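Local coordinates for protein 3',5'-cyclic-nucleotide phosphodiesterase 1 (Saccharomyces cerevisiae, PDB 4OJV) that belongs to the class-II cyclic-nucleotide phosphodiesterase family, within the metallo-hydrolase/oxidoreductase clan, and holds a pair of zinc ions in a two-sheet alpha/beta fold, at residues Asp205-Lys210 with Trp261-Glu266; Val196-Ile201 with Arg231-Lys236; Tyr299-Leu304 with Arg345-Glu350; Val139-Ile144 with Pro176-Glu181. All blocks are in the same frame, centred on the assembly; numbering follows the deposited sequence.

Interaction 1. Residues Asp205-Lys210 with Trp261-Glu266; sequences DVIPFK and WSYVAE
The ring of Phe-209 drives its outer end into one face of the Tyr-263 ring, as an edge-to-face pair with centroids 4.8 Å apart and planes at 59°. CZ of Phe-209 does most of the touching: it stands 3.4 Å above the Tyr-263 plane, over the centre of the ring, and lies 3.5 Å from Tyr-263 CG. The two side chains meet at about a right angle, one reaching out from strand 205-210, the other from helix 261-266. In Tyr-263 CG lies opposite the backbone N (chi1 -174°), which carries the ring toward the strand, and chi2 of -82° turns a face to it. Two residues back along the strand, and on its same side, Ile-207 reaches the phenol end of that ring. Its CD1 is 3.7 Å from Tyr-263 OH and 4.1 Å from CE1, while CG2 stands 4.0 Å from OH. Tyr-263 is thus met over its face by the CZ edge of Phe-209 and at its hydroxyl end by methyl groups. The surroundings extend the apolar layer: Phe-260, one helical turn earlier, makes a second edge-to-face pair with Phe-209, and Val-196 also packs on Tyr-263. Helix 297-311 borders the helix through Leu-310 and Tyr-311. The contact fastens helix 256-267 to strand 204-215 of the seven-stranded sheet. No hydrogen bond or salt bridge crosses between the segments. Cohesion therefore rests on dispersion and on the weak electrostatics of a positive C-H rim set against a pi face, a contact that probably helps hold the rings' orientation by shape more than by charge.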
loop_
_atom_site.group_PDB
_atom_site.type_symbol
_atom_site.label_atom_id
_atom_site.label_comp_id
_atom_site.label_asym_id
_atom_site.label_seq_id
_atom_site.Cartn_x
_atom_site.Cartn_y
_atom_site.Cartn_z
ATOM N N ASP A 205 -14.792 25.026 8.517
ATOM C CA ASP A 205 -13.565 25.309 9.246
ATOM C C ASP A 205 -12.821 24.006 9.492
ATOM O O ASP A 205 -13.445 22.957 9.681
ATOM C CB ASP A 205 -13.861 25.947 10.609
ATOM C CG ASP A 205 -14.571 27.282 10.506
ATOM O OD1 ASP A 205 -14.388 28.009 9.510
ATOM O OD2 ASP A 205 -15.297 27.607 11.466
ATOM N N VAL A 206 -11.494 24.087 9.499
ATOM C CA VAL A 206 -10.630 22.986 9.923
ATOM C C VAL A 206 -9.751 23.479 11.069
ATOM O O VAL A 206 -9.131 24.545 10.971
ATOM C CB VAL A 206 -9.808 22.380 8.752
ATOM C CG1 VAL A 206 -8.923 23.414 8.067
ATOM C CG2 VAL A 206 -8.997 21.177 9.219
ATOM N N ILE A 207 -9.718 22.706 12.155
ATOM C CA ILE A 207 -8.985 23.097 13.355
ATOM C C ILE A 207 -8.109 21.914 13.783
ATOM O O ILE A 207 -8.634 20.900 14.245
ATOM C CB ILE A 207 -9.923 23.514 14.524
ATOM C CG1 ILE A 207 -11.190 24.232 14.014
ATOM C CG2 ILE A 207 -9.148 24.366 15.521
ATOM C CD1 ILE A 207 -12.256 24.446 15.073
ATOM N N PRO A 208 -6.781 22.036 13.613
ATOM C CA PRO A 208 -5.877 20.928 13.937
ATOM C C PRO A 208 -5.254 21.051 15.331
ATOM O O PRO A 208 -4.918 22.159 15.768
ATOM C CB PRO A 208 -4.792 21.066 12.871
ATOM C CG PRO A 208 -4.701 22.542 12.640
ATOM C CD PRO A 208 -6.088 23.099 12.859
ATOM N N PHE A 209 -5.104 19.911 16.004
ATOM C CA PHE A 209 -4.517 19.849 17.338
ATOM C C PHE A 209 -3.471 18.756 17.372
ATOM O O PHE A 209 -3.706 17.648 16.883
ATOM C CB PHE A 209 -5.601 19.549 18.368
ATOM C CG PHE A 209 -6.558 20.687 18.567
ATOM C CD1 PHE A 209 -7.633 20.862 17.702
ATOM C CD2 PHE A 209 -6.381 21.588 19.614
ATOM C CE1 PHE A 209 -8.511 21.924 17.869
ATOM C CE2 PHE A 209 -7.261 22.654 19.785
ATOM C CZ PHE A 209 -8.322 22.817 18.909
ATOM N N LYS A 210 -2.328 19.057 17.975
ATOM C CA LYS A 210 -1.265 18.083 18.102
ATOM C C LYS A 210 -1.544 17.128 19.266
ATOM O O LYS A 210 -2.039 17.541 20.320
ATOM C CB LYS A 210 0.058 18.811 18.295
ATOM C CG LYS A 210 1.290 17.946 18.130
ATOM C CD LYS A 210 2.555 18.787 18.245
ATOM C CE LYS A 210 2.845 19.162 19.689
ATOM N NZ LYS A 210 4.073 19.998 19.827
ATOM N N TRP A 261 -9.825 17.908 24.529
ATOM C CA TRP A 261 -11.184 17.675 25.015
ATOM C C TRP A 261 -11.777 18.912 25.621
ATOM O O TRP A 261 -12.975 19.145 25.490
ATOM C CB TRP A 261 -11.258 16.525 26.015
ATOM C CG TRP A 261 -10.708 15.212 25.517
ATOM C CD1 TRP A 261 -9.737 14.425 26.126
ATOM C CD2 TRP A 261 -11.090 14.481 24.300
ATOM N NE1 TRP A 261 -9.492 13.291 25.387
ATOM C CE2 TRP A 261 -10.271 13.264 24.282
ATOM C CE3 TRP A 261 -11.999 14.700 23.267
ATOM C CZ2 TRP A 261 -10.368 12.328 23.260
ATOM C CZ3 TRP A 261 -12.089 13.746 22.244
ATOM C CH2 TRP A 261 -11.286 12.594 22.241
ATOM N N SER A 262 -10.939 19.711 26.280
ATOM C CA SER A 262 -11.389 20.981 26.854
ATOM C C SER A 262 -11.878 21.922 25.758
ATOM O O SER A 262 -12.929 22.552 25.892
ATOM C CB SER A 262 -10.276 21.636 27.669
ATOM O OG SER A 262 -9.948 20.850 28.803
ATOM N N TYR A 263 -11.131 21.993 24.657
ATOM C CA TYR A 263 -11.526 22.828 23.527
ATOM C C TYR A 263 -12.860 22.366 22.940
ATOM O O TYR A 263 -13.742 23.184 22.661
ATOM C CB TYR A 263 -10.435 22.815 22.451
ATOM C CG TYR A 263 -10.680 23.769 21.301
ATOM C CD1 TYR A 263 -11.515 23.417 20.243
ATOM C CD2 TYR A 263 -10.062 25.018 21.264
ATOM C CE1 TYR A 263 -11.742 24.285 19.187
ATOM C CE2 TYR A 263 -10.283 25.895 20.210
ATOM C CZ TYR A 263 -11.120 25.523 19.173
ATOM O OH TYR A 263 -11.342 26.387 18.123
ATOM N N VAL A 264 -13.010 21.053 22.764
ATOM C CA VAL A 264 -14.244 20.485 22.233
ATOM C C VAL A 264 -15.433 20.823 23.143
ATOM O O VAL A 264 -16.452 21.339 22.674
ATOM C CB VAL A 264 -14.108 18.957 22.026
ATOM C CG1 VAL A 264 -15.444 18.325 21.679
ATOM C CG2 VAL A 264 -13.082 18.655 20.940
ATOM N N ALA A 265 -15.296 20.551 24.441
ATOM C CA ALA A 265 -16.393 20.795 25.378
ATOM C C ALA A 265 -16.750 22.282 25.467
ATOM O O ALA A 265 -17.928 22.627 25.610
ATOM C CB ALA A 265 -16.071 20.233 26.754
ATOM N N GLU A 266 -15.747 23.156 25.360
ATOM C CA GLU A 266 -15.992 24.601 25.428
ATOM C C GLU A 266 -16.699 25.116 24.176
ATOM O O GLU A 266 -17.592 25.969 24.260
ATOM C CB GLU A 266 -14.694 25.381 25.655
ATOM C CG GLU A 266 -14.922 26.883 25.785
ATOM C CD GLU A 266 -13.675 27.672 26.154
ATOM O OE1 GLU A 266 -12.555 27.169 25.942
ATOM O OE2 GLU A 266 -13.821 28.812 26.646
#

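Interaction 2. Residues Val196-Ile201 with Arg231-Lys236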
loop_
_atom_site.group_PDB
_atom_site.type_symbol
_atom_site.label_atom_id
_atom_site.label_comp_id
_atom_site.label_asym_id
_atom_site.label_seq_id
_atom_site.Cartn_x
_atom_site.Cartn_y
_atom_site.Cartn_z
ATOM N N VAL A 196 -8.301 28.180 13.900
ATOM C CA VAL A 196 -9.412 27.947 12.995
ATOM C C VAL A 196 -8.975 28.387 11.611
ATOM O O VAL A 196 -8.732 29.575 11.361
ATOM C CB VAL A 196 -10.695 28.703 13.426
ATOM C CG1 VAL A 196 -11.816 28.488 12.419
ATOM C CG2 VAL A 196 -11.141 28.263 14.812
ATOM N N GLN A 197 -8.848 27.411 10.725
ATOM C CA GLN A 197 -8.428 27.658 9.365
ATOM C C GLN A 197 -9.568 27.274 8.412
ATOM O O GLN A 197 -10.525 26.609 8.820
ATOM C CB GLN A 197 -7.074 26.962 9.129
ATOM C CG GLN A 197 -5.947 27.711 9.861
ATOM C CD GLN A 197 -4.817 26.845 10.427
ATOM O OE1 GLN A 197 -5.025 25.967 11.287
ATOM N NE2 GLN A 197 -3.597 27.126 9.979
ATOM N N LYS A 198 -9.528 27.743 7.174
ATOM C CA LYS A 198 -10.655 27.515 6.275
ATOM C C LYS A 198 -10.351 26.423 5.268
ATOM O O LYS A 198 -9.235 26.336 4.748
ATOM C CB LYS A 198 -11.057 28.804 5.548
ATOM C CG LYS A 198 -11.283 30.013 6.452
ATOM C CD LYS A 198 -12.475 29.822 7.380
ATOM C CE LYS A 198 -12.566 30.937 8.409
ATOM N NZ LYS A 198 -13.611 30.670 9.437
ATOM N N CYS A 199 -11.345 25.575 5.011
ATOM C CA CYS A 199 -11.262 24.635 3.902
ATOM C C CYS A 199 -11.398 25.410 2.595
ATOM O O CYS A 199 -12.005 26.487 2.560
ATOM C CB CYS A 199 -12.345 23.562 3.996
ATOM S SG CYS A 199 -12.139 22.386 5.358
ATOM N N THR A 200 -10.838 24.859 1.522
ATOM C CA THR A 200 -10.694 25.577 0.254
ATOM C C THR A 200 -11.981 25.639 -0.570
ATOM O O THR A 200 -12.243 26.638 -1.241
ATOM C CB THR A 200 -9.561 24.973 -0.607
ATOM O OG1 THR A 200 -9.941 23.669 -1.058
ATOM C CG2 THR A 200 -8.263 24.877 0.188
ATOM N N ILE A 201 -12.779 24.577 -0.541
ATOM C CA ILE A 201 -14.003 24.551 -1.356
ATOM C C ILE A 201 -15.255 24.501 -0.487
ATOM O O ILE A 201 -16.199 25.284 -0.692
ATOM C CB ILE A 201 -14.010 23.390 -2.389
ATOM C CG1 ILE A 201 -12.785 23.463 -3.314
ATOM C CG2 ILE A 201 -15.316 23.351 -3.188
ATOM C CD1 ILE A 201 -12.776 24.616 -4.304
ATOM N N ARG A 231 -15.696 21.679 10.942
ATOM C CA ARG A 231 -16.946 22.317 11.347
ATOM C C ARG A 231 -17.664 22.910 10.147
ATOM O O ARG A 231 -17.101 23.736 9.426
ATOM C CB ARG A 231 -16.685 23.398 12.392
ATOM C CG ARG A 231 -17.931 24.206 12.760
ATOM C CD ARG A 231 -17.711 25.064 13.995
ATOM N NE ARG A 231 -16.624 26.008 13.779
ATOM C CZ ARG A 231 -15.795 26.439 14.720
ATOM N NH1 ARG A 231 -15.931 26.024 15.977
ATOM N NH2 ARG A 231 -14.829 27.294 14.400
ATOM N N ASP A 232 -18.902 22.481 9.930
ATOM C CA ASP A 232 -19.742 23.106 8.921
ATOM C C ASP A 232 -20.227 24.442 9.475
ATOM O O ASP A 232 -20.913 24.471 10.493
ATOM C CB ASP A 232 -20.938 22.223 8.601
ATOM C CG ASP A 232 -21.887 22.877 7.635
ATOM O OD1 ASP A 232 -21.426 23.295 6.564
ATOM O OD2 ASP A 232 -23.080 22.989 7.961
ATOM N N ARG A 233 -19.877 25.540 8.814
ATOM C CA ARG A 233 -20.189 26.854 9.373
ATOM C C ARG A 233 -21.672 27.166 9.481
ATOM O O ARG A 233 -22.096 27.795 10.451
ATOM C CB ARG A 233 -19.432 27.957 8.649
ATOM C CG ARG A 233 -17.975 28.025 9.071
ATOM C CD ARG A 233 -17.321 29.302 8.581
ATOM N NE ARG A 233 -17.351 29.385 7.121
ATOM C CZ ARG A 233 -16.442 28.852 6.312
ATOM N NH1 ARG A 233 -15.412 28.183 6.807
ATOM N NH2 ARG A 233 -16.565 28.994 4.997
ATOM N N LYS A 234 -22.463 26.686 8.526
ATOM C CA LYS A 234 -23.906 26.973 8.541
ATOM C C LYS A 234 -24.624 26.283 9.699
ATOM O O LYS A 234 -25.291 26.937 10.508
ATOM C CB LYS A 234 -24.564 26.583 7.215
ATOM C CG LYS A 234 -26.062 26.872 7.166
ATOM C CD LYS A 234 -26.693 26.410 5.863
ATOM C CE LYS A 234 -28.138 26.878 5.762
ATOM N NZ LYS A 234 -28.766 26.473 4.476
ATOM N N SER A 235 -24.479 24.961 9.766
ATOM C CA SER A 235 -25.168 24.145 10.761
ATOM C C SER A 235 -24.487 24.169 12.123
ATOM O O SER A 235 -25.116 23.862 13.137
ATOM C CB SER A 235 -25.277 22.697 10.277
ATOM O OG SER A 235 -23.997 22.074 10.295
ATOM N N LYS A 236 -23.195 24.498 12.135
ATOM C CA LYS A 236 -22.343 24.405 13.330
ATOM C C LYS A 236 -22.037 22.953 13.722
ATOM O O LYS A 236 -21.391 22.704 14.735
ATOM C CB LYS A 236 -22.902 25.210 14.525
ATOM C CG LYS A 236 -23.185 26.679 14.227
ATOM C CD LYS A 236 -21.945 27.430 13.775
ATOM C CE LYS A 236 -22.285 28.859 13.378
ATOM N NZ LYS A 236 -21.221 29.434 12.511
HETATM O O HOH W 1 -14.327 27.638 3.985
#
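Val-196 and Arg-231, whose CA atoms are 9.5 Å apart, mark the nearest backbone approach of two segments separated by strand 204-215, so that side chains, with one water, span the gap. The forked end of Val-196 meets the Arg-231 guanidinium: CG1 and CG2 both lie 3.8 Å from NH2, CG1 coming at the edge of the group near its plane. Farther along, Lys-198 and Arg-233 cross at about a right angle, with Lys-198 CD 3.4 Å from Arg-233 NH1. A bend at chi2 (-65°) swings the lysine chain over to the arginine. All three cationic ends share one anion, for Asp-205 of the intervening strand forms salt bridges with Lys-198 and Arg-233 through OD1 and with Arg-231 through OD2. The carboxylate probably offsets the charge gathered there. A water adds a bridge: it lies 2.8 Å from Arg-233 NH2, whose proton it accepts, and 3.0 Å from Cys-199 O, to which it probably donates. Beyond strand 222-232 the chain turns in an Asx motif. Asp-232 OD2 receives Ser-235 N at 3.0 Å from above the carboxylate plane, and Ser-235 OG at 2.7 Å on its anti lone pair. Lys-236 then folds back, its NZ donating to Arg-233 O at 2.8 Å. With Asp-205 between them, these residues form a cross-strand ion cluster near the surface, at the 197-198 edge of the seven-stranded mixed sheet, one of the two sheets of this metallo-beta-lactamase-like fold.

Interaction 3. Residues Tyr299-Leu304 with Arg345-Glu350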
loop_
_atom_site.group_PDB
_atom_site.type_symbol
_atom_site.label_atom_id
_atom_site.label_comp_id
_atom_site.label_asym_id
_atom_site.label_seq_id
_atom_site.Cartn_x
_atom_site.Cartn_y
_atom_site.Cartn_z
ATOM N N TYR A 299 -7.900 2.679 27.619
ATOM C CA TYR A 299 -7.367 4.013 27.384
ATOM C C TYR A 299 -8.328 4.884 26.572
ATOM O O TYR A 299 -8.505 6.073 26.869
ATOM C CB TYR A 299 -5.981 3.953 26.745
ATOM C CG TYR A 299 -4.966 3.278 27.643
ATOM C CD1 TYR A 299 -4.480 3.919 28.785
ATOM C CD2 TYR A 299 -4.504 1.995 27.359
ATOM C CE1 TYR A 299 -3.554 3.297 29.614
ATOM C CE2 TYR A 299 -3.580 1.364 28.181
ATOM C CZ TYR A 299 -3.110 2.018 29.302
ATOM O OH TYR A 299 -2.194 1.391 30.112
ATOM N N LEU A 300 -8.978 4.298 25.567
ATOM C CA LEU A 300 -9.952 5.056 24.797
ATOM C C LEU A 300 -11.147 5.450 25.687
ATOM O O LEU A 300 -11.591 6.597 25.667
ATOM C CB LEU A 300 -10.416 4.294 23.553
ATOM C CG LEU A 300 -11.520 4.993 22.736
ATOM C CD1 LEU A 300 -11.154 6.421 22.339
ATOM C CD2 LEU A 300 -11.876 4.198 21.491
ATOM N N ILE A 301 -11.668 4.501 26.457
ATOM C CA ILE A 301 -12.775 4.816 27.363
ATOM C C ILE A 301 -12.365 5.877 28.394
ATOM O O ILE A 301 -13.157 6.763 28.714
ATOM C CB ILE A 301 -13.377 3.544 28.010
ATOM C CG1 ILE A 301 -14.128 2.699 26.966
ATOM C CG2 ILE A 301 -14.301 3.885 29.184
ATOM C CD1 ILE A 301 -15.387 3.331 26.392
ATOM N N ASN A 302 -11.121 5.832 28.872
ATOM C CA ASN A 302 -10.653 6.869 29.801
ATOM C C ASN A 302 -10.677 8.256 29.165
ATOM O O ASN A 302 -11.057 9.237 29.812
ATOM C CB ASN A 302 -9.247 6.570 30.326
ATOM C CG ASN A 302 -9.227 5.463 31.362
ATOM O OD1 ASN A 302 -10.267 5.015 31.837
ATOM N ND2 ASN A 302 -8.029 5.017 31.718
ATOM N N GLU A 303 -10.277 8.340 27.897
ATOM C CA GLU A 303 -10.329 9.603 27.170
ATOM C C GLU A 303 -11.759 10.102 26.992
ATOM O O GLU A 303 -12.045 11.279 27.234
ATOM C CB GLU A 303 -9.601 9.506 25.820
ATOM C CG GLU A 303 -8.091 9.291 25.939
ATOM C CD GLU A 303 -7.395 10.338 26.802
ATOM O OE1 GLU A 303 -7.789 11.524 26.759
ATOM O OE2 GLU A 303 -6.445 9.978 27.532
ATOM N N LEU A 304 -12.658 9.207 26.596
ATOM C CA LEU A 304 -14.069 9.564 26.454
ATOM C C LEU A 304 -14.690 9.955 27.796
ATOM O O LEU A 304 -15.519 10.864 27.853
ATOM C CB LEU A 304 -14.843 8.439 25.774
ATOM C CG LEU A 304 -14.433 8.129 24.331
ATOM C CD1 LEU A 304 -15.114 6.855 23.870
ATOM C CD2 LEU A 304 -14.770 9.290 23.407
ATOM N N ARG A 345 -17.939 -1.339 24.524
ATOM C CA ARG A 345 -19.336 -1.230 24.959
ATOM C C ARG A 345 -19.492 -1.615 26.431
ATOM O O ARG A 345 -20.234 -0.958 27.177
ATOM C CB ARG A 345 -20.247 -2.065 24.068
ATOM C CG ARG A 345 -20.455 -1.446 22.697
ATOM C CD ARG A 345 -21.285 -2.350 21.809
ATOM N NE ARG A 345 -21.577 -1.704 20.530
ATOM C CZ ARG A 345 -22.007 -2.339 19.445
ATOM N NH1 ARG A 345 -22.185 -3.653 19.458
ATOM N NH2 ARG A 345 -22.249 -1.660 18.332
ATOM N N PHE A 346 -18.772 -2.657 26.844
ATOM C CA PHE A 346 -18.803 -3.091 28.241
ATOM C C PHE A 346 -18.250 -2.002 29.159
ATOM O O PHE A 346 -18.864 -1.663 30.178
ATOM C CB PHE A 346 -18.021 -4.395 28.427
ATOM C CG PHE A 346 -17.975 -4.874 29.854
ATOM C CD1 PHE A 346 -16.981 -4.426 30.721
ATOM C CD2 PHE A 346 -18.928 -5.769 30.333
ATOM C CE1 PHE A 346 -16.938 -4.858 32.039
ATOM C CE2 PHE A 346 -18.886 -6.208 31.651
ATOM C CZ PHE A 346 -17.893 -5.749 32.502
ATOM N N LEU A 347 -17.098 -1.443 28.799
ATOM C CA LEU A 347 -16.450 -0.430 29.620
ATOM C C LEU A 347 -17.246 0.873 29.654
ATOM O O LEU A 347 -17.301 1.538 30.691
ATOM C CB LEU A 347 -15.005 -0.186 29.174
ATOM C CG LEU A 347 -13.997 -1.307 29.455
ATOM C CD1 LEU A 347 -12.715 -1.080 28.662
ATOM C CD2 LEU A 347 -13.695 -1.443 30.946
ATOM N N ALA A 348 -17.884 1.219 28.539
ATOM C CA ALA A 348 -18.738 2.402 28.496
ATOM C C ALA A 348 -19.927 2.247 29.453
ATOM O O ALA A 348 -20.268 3.189 30.175
ATOM C CB ALA A 348 -19.210 2.691 27.078
ATOM N N GLU A 349 -20.540 1.063 29.453
ATOM C CA GLU A 349 -21.659 0.752 30.353
ATOM C C GLU A 349 -21.218 0.790 31.815
ATOM O O GLU A 349 -21.931 1.326 32.662
ATOM C CB GLU A 349 -22.269 -0.612 30.012
ATOM C CG GLU A 349 -23.536 -0.963 30.790
ATOM C CD GLU A 349 -24.792 -0.417 30.139
ATOM O OE1 GLU A 349 -25.181 -0.928 29.067
ATOM O OE2 GLU A 349 -25.401 0.512 30.709
ATOM N N GLU A 350 -20.047 0.223 32.097
ATOM C CA GLU A 350 -19.473 0.192 33.447
ATOM C C GLU A 350 -19.169 1.605 33.955
ATOM O O GLU A 350 -19.353 1.899 35.142
ATOM C CB GLU A 350 -18.208 -0.676 33.446
ATOM C CG GLU A 350 -17.488 -0.797 34.780
ATOM C CD GLU A 350 -16.344 -1.789 34.714
ATOM O OE1 GLU A 350 -16.603 -3.006 34.836
ATOM O OE2 GLU A 350 -15.189 -1.352 34.538
#
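Leu-344, just before Arg-345, leads into the contact by touching both Leu-300 and Ile-301. Leu-347 is the first residue of helix 345-350 to meet Ile-301, and it does so with the base of its side chain rather than its branched end. Its CB lies 3.7 Å from Ile-301 CG1 and 4.1 Å from Ile-301 CG2, and its carbonyl O is also 4.1 Å from CG2. The two side chains pass each other on a slant. Ala-348 follows and receives the tip of the isoleucine: Ile-301 CD1 is 3.9 Å from the methyl CB and equally far from the backbone N of Ala-348. This small residue permits a close approach, the CA atoms of Ile-301 and Ala-348 being 6.5 Å apart. The torsions of Ile-301 explain the division of labour. CG1 sits opposite the carbonyl carbon (chi1 -70°), and a further bend at chi2 (-67°) brings CD1 to Ala-348, while CG2 remains beside Leu-347. Just past Glu-350, Arg-351 donates from NH1 to Asn-302 OD1 and also packs on Ile-301. Residues 344, 347, 348 and 351 together surround Ile-301 in the manner of a knob set into a hole. The segments belong to helices 297-311 and 336-350, which lie on the chain paths leading into and out of strand 321-325 of the seven-stranded sheet. The side chains that meet are apolar and no hydrogen bond crosses between the segments, so the fit probably rests on the shape of one branched side chain against the other helix's surface.

Interaction 4. Residues Val139-Ile144 with Pro176-Glu181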
loop_
_atom_site.group_PDB
_atom_site.type_symbol
_atom_site.label_atom_id
_atom_site.label_comp_id
_atom_site.label_asym_id
_atom_site.label_seq_id
_atom_site.Cartn_x
_atom_site.Cartn_y
_atom_site.Cartn_z
ATOM N N VAL A 139 1.776 6.971 -3.835
ATOM C CA VAL A 139 1.768 6.171 -5.061
ATOM C C VAL A 139 0.742 6.711 -6.071
ATOM O O VAL A 139 0.981 6.670 -7.281
ATOM C CB VAL A 139 1.602 4.677 -4.756
ATOM C CG1 VAL A 139 1.539 3.869 -6.046
ATOM C CG2 VAL A 139 2.756 4.190 -3.876
ATOM N N ASN A 140 -0.377 7.261 -5.579
ATOM C CA ASN A 140 -1.410 7.810 -6.465
ATOM C C ASN A 140 -0.984 9.133 -7.114
ATOM O O ASN A 140 -1.560 9.526 -8.126
ATOM C CB ASN A 140 -2.730 8.115 -5.728
ATOM C CG ASN A 140 -3.447 6.907 -5.133
ATOM O OD1 ASN A 140 -4.375 7.116 -4.351
ATOM N ND2 ASN A 140 -3.087 5.690 -5.500
ATOM N N SER A 141 -0.016 9.831 -6.527
ATOM C CA SER A 141 0.264 11.218 -6.913
ATOM C C SER A 141 0.596 11.480 -8.396
ATOM O O SER A 141 0.232 12.532 -8.911
ATOM C CB SER A 141 1.291 11.861 -5.969
ATOM O OG SER A 141 2.561 11.228 -6.055
ATOM N N PRO A 142 1.250 10.537 -9.104
ATOM C CA PRO A 142 1.529 10.837 -10.522
ATOM C C PRO A 142 0.274 10.976 -11.389
ATOM O O PRO A 142 0.352 11.528 -12.486
ATOM C CB PRO A 142 2.401 9.657 -10.969
ATOM C CG PRO A 142 3.042 9.177 -9.701
ATOM C CD PRO A 142 1.973 9.332 -8.666
ATOM N N SER A 143 -0.879 10.532 -10.886
ATOM C CA SER A 143 -2.147 10.741 -11.605
ATOM C C SER A 143 -2.405 12.220 -11.881
ATOM O O SER A 143 -3.116 12.551 -12.830
ATOM C CB SER A 143 -3.330 10.153 -10.828
ATOM O OG SER A 143 -3.554 10.854 -9.611
ATOM N N ILE A 144 -1.838 13.103 -11.066
ATOM C CA ILE A 144 -2.039 14.538 -11.231
ATOM C C ILE A 144 -1.525 15.029 -12.598
ATOM O O ILE A 144 -1.974 16.062 -13.081
ATOM C CB ILE A 144 -1.389 15.327 -10.070
ATOM C CG1 ILE A 144 -2.042 14.968 -8.735
ATOM C CG2 ILE A 144 -1.514 16.822 -10.284
ATOM C CD1 ILE A 144 -1.157 15.172 -7.516
ATOM N N PRO A 176 9.834 10.611 -6.486
ATOM C CA PRO A 176 10.184 11.836 -7.212
ATOM C C PRO A 176 9.625 13.058 -6.496
ATOM O O PRO A 176 8.509 13.013 -5.950
ATOM C CB PRO A 176 9.503 11.632 -8.566
ATOM C CG PRO A 176 9.556 10.145 -8.755
ATOM C CD PRO A 176 9.234 9.605 -7.385
ATOM N N ASP A 177 10.406 14.138 -6.472
ATOM C CA ASP A 177 9.989 15.331 -5.754
ATOM C C ASP A 177 9.000 16.134 -6.601
ATOM O O ASP A 177 9.345 17.132 -7.246
ATOM C CB ASP A 177 11.187 16.181 -5.326
ATOM C CG ASP A 177 10.777 17.362 -4.467
ATOM O OD1 ASP A 177 9.552 17.589 -4.291
ATOM O OD2 ASP A 177 11.693 18.061 -3.974
ATOM N N LEU A 178 7.744 15.703 -6.569
ATOM C CA LEU A 178 6.702 16.324 -7.378
ATOM C C LEU A 178 6.421 17.740 -6.919
ATOM O O LEU A 178 5.914 18.538 -7.702
ATOM C CB LEU A 178 5.419 15.491 -7.364
ATOM C CG LEU A 178 5.577 14.046 -7.843
ATOM C CD1 LEU A 178 4.224 13.354 -7.839
ATOM C CD2 LEU A 178 6.228 13.965 -9.214
ATOM N N THR A 179 6.770 18.074 -5.680
ATOM C CA THR A 179 6.588 19.453 -5.208
ATOM C C THR A 179 7.531 20.449 -5.895
ATOM O O THR A 179 7.249 21.646 -5.909
ATOM C CB THR A 179 6.719 19.588 -3.677
ATOM O OG1 THR A 179 8.098 19.557 -3.278
ATOM C CG2 THR A 179 5.941 18.484 -2.963
ATOM N N ALA A 180 8.628 19.951 -6.466
ATOM C CA ALA A 180 9.613 20.782 -7.172
ATOM C C ALA A 180 9.244 21.051 -8.628
ATOM O O ALA A 180 9.844 21.926 -9.263
ATOM C CB ALA A 180 10.989 20.135 -7.099
ATOM N N GLU A 181 8.287 20.297 -9.169
ATOM C CA GLU A 181 7.861 20.472 -10.559
ATOM C C GLU A 181 7.180 21.835 -10.697
ATOM O O GLU A 181 6.368 22.216 -9.858
ATOM C CB GLU A 181 6.952 19.312 -11.010
ATOM C CG GLU A 181 6.352 19.445 -12.413
ATOM C CD GLU A 181 7.338 19.160 -13.530
ATOM O OE1 GLU A 181 8.308 19.930 -13.694
ATOM O OE2 GLU A 181 7.131 18.171 -14.265
#
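Van der Waals contact joins the two segments, carried by Leu-178 and Ser-141. CD1 of Leu-178 lies 3.2 Å from Ser-141 OG and 3.8 Å from its CB, a tight meeting of methyl and hydroxyl; Pro-142 N is next, at 4.3 Å from the same CD1. Leu-178 reaches over with an extended outer chain (chi2 -177°), and also packs on Tyr-145 and Leu-186. Hydrogen bonds shape each side separately. Ser-141 OG, held between its own backbone N and carbonyl carbon (chi1 65°), bonds to Val-138 O and weakly to Trp-175 NE1. Asn-140 O takes two donors from opposite faces of its plane, Ser-143 N at 3.0 Å and Ser-143 OG at 2.8 Å, which pins the start of the 3-10 segment that begins at Ser-141. In the loop, Asp-177 is the centre of an inverse gamma turn, and its OD1 receives Thr-179 OG1 at 2.6 Å on the syn lone pair. Contacts with the second subunit border this one: Asn-140 ND2 donates to Pro-15 O and Glu-17 OE2 of that subunit, whose Lys-218 packs on Asp-177 and Ala-180. Helix 135-140 directly follows the zinc ligands His-128, His-130, Asp-132 and His-133, the HxHxDH signature of the metallo-beta-lactamase fold, and this contact ties its continuation to the loop before strand 186-190.

Along the chain interaction 4 closes first; interactions 2 and 1 then interleave, and interaction 3 comes last. Interactions 1 and 2, their centres 13 Å apart, share the seven-stranded sheet: Asp-205, in segment 205-210, binds the charged ends of interaction 2. Interaction 3 lies 21 Å from interaction 1 between centres, but Trp-261 NE1 bonds to Glu-303 OE1, joining helices 256-267 and 297-311; interaction 3 joins 297-311 to 336-350, so the three are linked in series. Interaction 4 stands apart, 42 Å from interaction 3 between centres and across the chain's middle, beside the eight-stranded sheet and the subunit interface. Together they sample both halves of the sandwich that carries the zinc pair.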